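Local coordinates for gala protein type 1, 3 or 4 (Legionella pneumophila subsp. pneumophila, PDB 4XA9), which is a leucine-rich repeat protein that probably binds small GTPases and may stimulate their GTP hydrolysis, at residues I229-T232 with D238-L241; N18-S23 with C36-N41. One frame throughout, in Å; residues are numbered along the deposited sequence.

Interaction 1: residues I229-T232 with D238-L241; sequences ILET and DLDL
Leu230, of helix 224-230, meets both leucines of the strand segment with different parts of its side chain. Its CB lies 4.0 Å from CD2 of Leu239, while its far methyl CD1 reaches CD2 of Leu241 at 3.6 Å and passes close to that residue's other methyl as well. The side chains of Leu230 and Leu241 run obliquely to each other. Leu239 needs just one branch for its share: CG stands anti to the backbone N (chi1 -180°), and the CD2 methyl touches both CB of Leu230 and CG of Glu231, the latter 4.1 Å away. Glu231 thus offers an aliphatic methylene, its chain crossing that of Leu239 at about a right angle, and keeps its carboxylate for a salt bridge from OE2 to Lys227. A long acidic side chain suits this exposed position, being greasy near the backbone and charged at its end.

Behind this shell the chain is tied at Ile229 O, which accepts both the backbone N and the hydroxyl OG1 of Thr232, the latter at 2.6 Å and in the carbonyl plane. In the partner segment, backbone hydrogen bonds from Asp238 and Asp240 hold the strand against 214-216, while Leu215 and Leu217 extend the apolar layer around Leu230. Leucines alternate with aspartates here, turning Leu239 and Leu241 to the helix. With purely apolar contacts between the segments, cohesion rests on fit and exclusion of water; lacking a directional polar bond of its own, the contact relies on the bonds to 214-216 and at Ile229 O to position the two segments.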
ATOM      1  N   ILE A 229     -18.885   9.941  20.109  1.00 20.25           N
ATOM      2  CA  ILE A 229     -18.146   9.448  21.276  1.00 23.70           C
ATOM      3  C   ILE A 229     -16.636   9.706  21.175  1.00 23.26           C
ATOM      4  O   ILE A 229     -16.011  10.181  22.126  1.00 23.62           O
ATOM      5  CB  ILE A 229     -18.368   7.937  21.476  1.00 23.15           C
ATOM      6  CG1 ILE A 229     -19.839   7.648  21.759  1.00 24.18           C
ATOM      7  CG2 ILE A 229     -17.498   7.405  22.612  1.00 23.49           C
ATOM      8  CD1 ILE A 229     -20.141   6.176  21.944  1.00 24.08           C
ATOM      9  N   LEU A 230     -16.058   9.375  20.024  1.00 19.04           N
ATOM     10  CA  LEU A 230     -14.626   9.565  19.803  1.00 20.39           C
ATOM     11  C   LEU A 230     -14.226  11.030  19.954  1.00 23.19           C
ATOM     12  O   LEU A 230     -13.168  11.340  20.504  1.00 23.41           O
ATOM     13  CB  LEU A 230     -14.220   9.048  18.417  1.00 17.41           C
ATOM     14  CG  LEU A 230     -14.250   7.528  18.202  1.00 20.37           C
ATOM     15  CD1 LEU A 230     -14.000   7.177  16.744  1.00 20.34           C
ATOM     16  CD2 LEU A 230     -13.230   6.824  19.086  1.00 16.87           C
ATOM     17  N   GLU A 231     -15.083  11.933  19.488  1.00 25.34           N
ATOM     18  CA  GLU A 231     -14.777  13.360  19.547  1.00 26.82           C
ATOM     19  C   GLU A 231     -14.854  13.964  20.960  1.00 26.76           C
ATOM     20  O   GLU A 231     -14.478  15.120  21.146  1.00 25.30           O
ATOM     21  CB  GLU A 231     -15.695  14.128  18.596  1.00 30.51           C
ATOM     22  CG  GLU A 231     -15.339  13.910  17.116  1.00 35.05           C
ATOM     23  CD  GLU A 231     -16.218  14.701  16.155  1.00 40.53           C
ATOM     24  OE1 GLU A 231     -17.330  15.111  16.549  1.00 43.25           O
ATOM     25  OE2 GLU A 231     -15.797  14.899  14.994  1.00 41.95           O
ATOM     26  N   THR A 232     -15.318  13.201  21.951  1.00 22.36           N
ATOM     27  CA  THR A 232     -15.270  13.687  23.333  1.00 24.69           C
ATOM     28  C   THR A 232     -13.845  13.621  23.888  1.00 30.41           C
ATOM     29  O   THR A 232     -13.517  14.304  24.861  1.00 34.44           O
ATOM     30  CB  THR A 232     -16.206  12.899  24.294  1.00 23.37           C
ATOM     31  OG1 THR A 232     -15.815  11.521  24.351  1.00 26.24           O
ATOM     32  CG2 THR A 232     -17.678  13.011  23.866  1.00 20.36           C
ATOM     33  N   ASP A 238      -5.217  14.144  16.264  1.00 24.09           N
ATOM     34  CA  ASP A 238      -5.322  13.608  14.914  1.00 24.76           C
ATOM     35  C   ASP A 238      -6.228  12.391  14.921  1.00 20.76           C
ATOM     36  O   ASP A 238      -5.786  11.276  15.198  1.00 17.68           O
ATOM     37  CB  ASP A 238      -3.942  13.259  14.348  1.00 28.77           C
ATOM     38  CG  ASP A 238      -4.009  12.704  12.928  1.00 30.88           C
ATOM     39  OD1 ASP A 238      -5.065  12.827  12.268  1.00 31.36           O
ATOM     40  OD2 ASP A 238      -2.992  12.155  12.465  1.00 31.01           O
ATOM     41  N   LEU A 239      -7.503  12.635  14.627  1.00 19.30           N
ATOM     42  CA  LEU A 239      -8.525  11.601  14.549  1.00 19.99           C
ATOM     43  C   LEU A 239      -8.956  11.407  13.102  1.00 21.28           C
ATOM     44  O   LEU A 239      -9.432  12.343  12.468  1.00 22.90           O
ATOM     45  CB  LEU A 239      -9.734  11.978  15.412  1.00 21.29           C
ATOM     46  CG  LEU A 239     -10.898  10.986  15.435  1.00 22.86           C
ATOM     47  CD1 LEU A 239     -10.479   9.683  16.101  1.00 24.22           C
ATOM     48  CD2 LEU A 239     -12.103  11.587  16.140  1.00 21.84           C
ATOM     49  N   ASP A 240      -8.790  10.197  12.577  1.00 21.56           N
ATOM     50  CA  ASP A 240      -9.187   9.912  11.195  1.00 24.08           C
ATOM     51  C   ASP A 240     -10.303   8.879  11.121  1.00 21.28           C
ATOM     52  O   ASP A 240     -10.157   7.746  11.590  1.00 18.29           O
ATOM     53  CB  ASP A 240      -7.989   9.429  10.375  1.00 27.71           C
ATOM     54  CG  ASP A 240      -8.366   9.079   8.941  1.00 32.39           C
ATOM     55  OD1 ASP A 240      -9.270   9.734   8.384  1.00 29.99           O
ATOM     56  OD2 ASP A 240      -7.761   8.141   8.375  1.00 35.27           O
ATOM     57  N   LEU A 241     -11.415   9.275  10.511  1.00 20.05           N
ATOM     58  CA  LEU A 241     -12.567   8.398  10.379  1.00 20.66           C
ATOM     59  C   LEU A 241     -13.051   8.281   8.941  1.00 19.53           C
ATOM     60  O   LEU A 241     -14.122   7.733   8.695  1.00 21.11           O
ATOM     61  CB  LEU A 241     -13.705   8.901  11.261  1.00 19.40           C
ATOM     62  CG  LEU A 241     -13.472   8.772  12.762  1.00 23.22           C
ATOM     63  CD1 LEU A 241     -14.530   9.561  13.502  1.00 23.23           C
ATOM     64  CD2 LEU A 241     -13.519   7.304  13.174  1.00 21.43           C
TER

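Interaction 2: residues N18-S23 with C36-N41; sequences NQLSLS and CEFLQN
A single methyl group makes every close approach from the strand side: CD2 of Leu20 touches both Phe38 and Leu39, two consecutive residues of helix 32-41. It lies 3.8 Å from CD2 of Leu39 and 4.0 Å from CD2 of the Phe38 ring, which it approaches obliquely. Neighbouring helix positions point different ways, and the two side chains reach one methyl by different torsions. Phe38 has CG anti to its own N (chi1 -176°), and its CB already heads for the strand. The CA-CB bond of Leu39 runs more across that direction, but with CG anti to the carbonyl carbon (chi1 -68°) and an extended second torsion its CD2 methyl swings back to Leu20.

Leucine fits position 20 because its branched end can spread against several neighbours from a strand whose nearest CA to the helix, that of Leu20, is 8.7 Å from CA of Leu39. Phenylalanine suits the partly exposed flank, where a broad ring can reach Leu20 and still meet the ring of His42, whose plane is tilted by about 35°. Leu39, buried, supplies a compact aliphatic end for the interior. Within the helix, the bonds from Gln40 N to Cys36 O (2.8 Å) and Asn41 N to Glu37 O (3.0 Å) keep the turn regular and so fix the spacing of Phe38 and Leu39.

The surroundings continue the apolar core of this first part of the leucine-rich repeat array. Leu9 of helix 6-12 packs on both Leu20 and Phe38, Leu35 adds a further contact to Leu20 from within helix 32-41, and Leu48 of the parallel strand 47-49 touches both Leu20 and Leu39.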
ATOM      1  N   ASN A  18      23.340  11.916   3.558  1.00 21.60           N
ATOM      2  CA  ASN A  18      24.150  10.731   3.835  1.00 20.39           C
ATOM      3  C   ASN A  18      23.301   9.476   3.739  1.00 19.51           C
ATOM      4  O   ASN A  18      23.253   8.638   4.645  1.00 19.38           O
ATOM      5  CB  ASN A  18      24.822  10.844   5.202  1.00 19.63           C
ATOM      6  CG  ASN A  18      26.041  11.735   5.160  1.00 21.19           C
ATOM      7  OD1 ASN A  18      26.790  11.716   4.184  1.00 21.79           O
ATOM      8  ND2 ASN A  18      26.249  12.523   6.209  1.00 20.82           N
ATOM      9  N   GLN A  19      22.633   9.375   2.605  1.00 18.46           N
ATOM     10  CA  GLN A  19      21.644   8.351   2.348  1.00 19.61           C
ATOM     11  C   GLN A  19      21.949   7.750   0.987  1.00 20.92           C
ATOM     12  O   GLN A  19      22.253   8.479   0.040  1.00 18.46           O
ATOM     13  CB  GLN A  19      20.235   8.960   2.398  1.00 25.06           C
ATOM     14  CG  GLN A  19      19.231   8.354   1.433  1.00 31.82           C
ATOM     15  CD  GLN A  19      18.485   7.206   2.051  1.00 38.17           C
ATOM     16  OE1 GLN A  19      18.714   6.863   3.210  1.00 39.52           O
ATOM     17  NE2 GLN A  19      17.582   6.603   1.287  1.00 41.27           N
ATOM     18  N   LEU A  20      21.913   6.424   0.897  1.00 18.40           N
ATOM     19  CA  LEU A  20      22.113   5.745  -0.379  1.00 18.19           C
ATOM     20  C   LEU A  20      20.820   5.061  -0.794  1.00 16.03           C
ATOM     21  O   LEU A  20      20.323   4.197  -0.076  1.00 17.70           O
ATOM     22  CB  LEU A  20      23.256   4.724  -0.286  1.00 13.86           C
ATOM     23  CG  LEU A  20      23.612   3.917  -1.544  1.00 14.43           C
ATOM     24  CD1 LEU A  20      23.915   4.828  -2.738  1.00 12.41           C
ATOM     25  CD2 LEU A  20      24.798   2.979  -1.265  1.00 15.07           C
ATOM     26  N   SER A  21      20.287   5.435  -1.956  1.00 16.11           N
ATOM     27  CA  SER A  21      19.038   4.856  -2.440  1.00 20.03           C
ATOM     28  C   SER A  21      19.239   4.107  -3.746  1.00 20.95           C
ATOM     29  O   SER A  21      19.699   4.681  -4.738  1.00 20.15           O
ATOM     30  CB  SER A  21      17.976   5.943  -2.621  1.00 25.88           C
ATOM     31  OG  SER A  21      17.736   6.612  -1.394  1.00 33.06           O
ATOM     32  N   LEU A  22      18.880   2.825  -3.732  1.00 18.34           N
ATOM     33  CA  LEU A  22      19.123   1.920  -4.854  1.00 16.79           C
ATOM     34  C   LEU A  22      17.883   1.071  -5.147  1.00 18.61           C
ATOM     35  O   LEU A  22      17.978  -0.121  -5.424  1.00 21.79           O
ATOM     36  CB  LEU A  22      20.321   1.019  -4.561  1.00 14.86           C
ATOM     37  CG  LEU A  22      21.683   1.680  -4.309  1.00 16.78           C
ATOM     38  CD1 LEU A  22      22.658   0.667  -3.724  1.00 19.68           C
ATOM     39  CD2 LEU A  22      22.247   2.278  -5.606  1.00 13.25           C
ATOM     40  N   SER A  23      16.716   1.696  -5.075  1.00 16.28           N
ATOM     41  CA  SER A  23      15.470   0.976  -5.312  0.53 18.98           C
ATOM     42  C   SER A  23      15.228   0.752  -6.802  1.00 18.95           C
ATOM     43  O   SER A  23      15.697   1.517  -7.644  1.00 21.02           O
ATOM     44  CB  SER A  23      14.283   1.723  -4.694  0.53 17.10           C
ATOM     45  OG  SER A  23      14.086   2.972  -5.325  0.53 15.61           O
ATOM     46  N   CYS A  36      28.560  -3.101  -0.134  1.00 17.72           N
ATOM     47  CA  CYS A  36      29.192  -2.963   1.177  1.00 20.67           C
ATOM     48  C   CYS A  36      30.556  -2.300   1.083  1.00 23.49           C
ATOM     49  O   CYS A  36      30.960  -1.564   1.983  1.00 20.13           O
ATOM     50  CB  CYS A  36      29.321  -4.325   1.859  1.00 19.48           C
ATOM     51  SG  CYS A  36      27.726  -5.049   2.305  1.00 24.46           S
ATOM     52  N   GLU A  37      31.267  -2.565  -0.007  1.00 22.44           N
ATOM     53  CA  GLU A  37      32.551  -1.929  -0.236  1.00 24.38           C
ATOM     54  C   GLU A  37      32.383  -0.424  -0.337  1.00 20.56           C
ATOM     55  O   GLU A  37      33.133   0.342   0.269  1.00 21.36           O
ATOM     56  CB  GLU A  37      33.201  -2.469  -1.509  1.00 28.01           C
ATOM     57  CG  GLU A  37      34.522  -3.123  -1.258  1.00 30.89           C
ATOM     58  CD  GLU A  37      35.309  -3.353  -2.528  1.00 29.74           C
ATOM     59  OE1 GLU A  37      34.690  -3.493  -3.608  1.00 27.43           O
ATOM     60  OE2 GLU A  37      36.554  -3.378  -2.431  1.00 29.98           O
ATOM     61  N   PHE A  38      31.385  -0.002  -1.104  1.00 19.83           N
ATOM     62  CA  PHE A  38      31.102   1.416  -1.263  1.00 18.96           C
ATOM     63  C   PHE A  38      30.704   2.050   0.071  1.00 21.71           C
ATOM     64  O   PHE A  38      31.133   3.164   0.385  1.00 22.95           O
ATOM     65  CB  PHE A  38      30.002   1.622  -2.306  1.00 17.30           C
ATOM     66  CG  PHE A  38      29.710   3.064  -2.609  1.00 19.11           C
ATOM     67  CD1 PHE A  38      30.465   3.757  -3.550  1.00 20.43           C
ATOM     68  CD2 PHE A  38      28.670   3.722  -1.973  1.00 18.81           C
ATOM     69  CE1 PHE A  38      30.197   5.078  -3.838  1.00 21.48           C
ATOM     70  CE2 PHE A  38      28.398   5.044  -2.253  1.00 20.46           C
ATOM     71  CZ  PHE A  38      29.165   5.725  -3.190  1.00 20.73           C
ATOM     72  N   LEU A  39      29.891   1.344   0.851  1.00 18.76           N
ATOM     73  CA  LEU A  39      29.448   1.856   2.152  1.00 19.05           C
ATOM     74  C   LEU A  39      30.612   1.953   3.134  1.00 22.72           C
ATOM     75  O   LEU A  39      30.679   2.889   3.924  1.00 19.66           O
ATOM     76  CB  LEU A  39      28.341   0.975   2.732  1.00 15.50           C
ATOM     77  CG  LEU A  39      27.004   1.022   1.980  1.00 16.96           C
ATOM     78  CD1 LEU A  39      26.084  -0.084   2.471  1.00 16.51           C
ATOM     79  CD2 LEU A  39      26.332   2.382   2.140  1.00 16.83           C
ATOM     80  N   GLN A  40      31.531   0.992   3.075  1.00 23.66           N
ATOM     81  CA  GLN A  40      32.717   1.014   3.934  1.00 24.82           C
ATOM     82  C   GLN A  40      33.642   2.176   3.576  1.00 24.12           C
ATOM     83  O   GLN A  40      34.325   2.724   4.443  1.00 21.52           O
ATOM     84  CB  GLN A  40      33.467  -0.315   3.838  1.00 23.44           C
ATOM     85  CG  GLN A  40      32.755  -1.439   4.567  1.00 24.67           C
ATOM     86  CD  GLN A  40      33.274  -2.804   4.188  1.00 28.91           C
ATOM     87  OE1 GLN A  40      33.948  -2.965   3.166  1.00 31.14           O
ATOM     88  NE2 GLN A  40      32.969  -3.801   5.014  1.00 27.44           N
ATOM     89  N   ASN A  41      33.648   2.544   2.299  1.00 21.80           N
ATOM     90  CA  ASN A  41      34.382   3.706   1.811  1.00 24.35           C
ATOM     91  C   ASN A  41      33.711   5.031   2.170  1.00 24.91           C
ATOM     92  O   ASN A  41      34.333   6.089   2.083  1.00 20.98           O
ATOM     93  CB  ASN A  41      34.543   3.628   0.287  1.00 30.21           C
ATOM     94  CG  ASN A  41      35.599   2.626  -0.147  1.00 36.35           C
ATOM     95  OD1 ASN A  41      36.158   1.893   0.671  1.00 39.53           O
ATOM     96  ND2 ASN A  41      35.862   2.577  -1.448  1.00 36.02           N
TER

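How the interactions relate
Interactions 1 and 2 sit toward opposite ends of the elongated repeat array, their centres 43 Å apart and their nearest atoms about 24 Å apart, with no contact between them. Both involve the same sheet: 18-23 carries its second strand, 19-21, and 238-241 carries 238-240, an outermost strand within this chain. Interaction 2 closes before interaction 1 opens. Each joins a strand and a helix of one beta-alpha-beta unit, but interaction 2 pairs helix 32-41 with the strand before it, whereas interaction 1 pairs helix 224-230 with the strand after it. Leucine-lined packing of helices on the sheet thus recurs toward both ends of the solenoid.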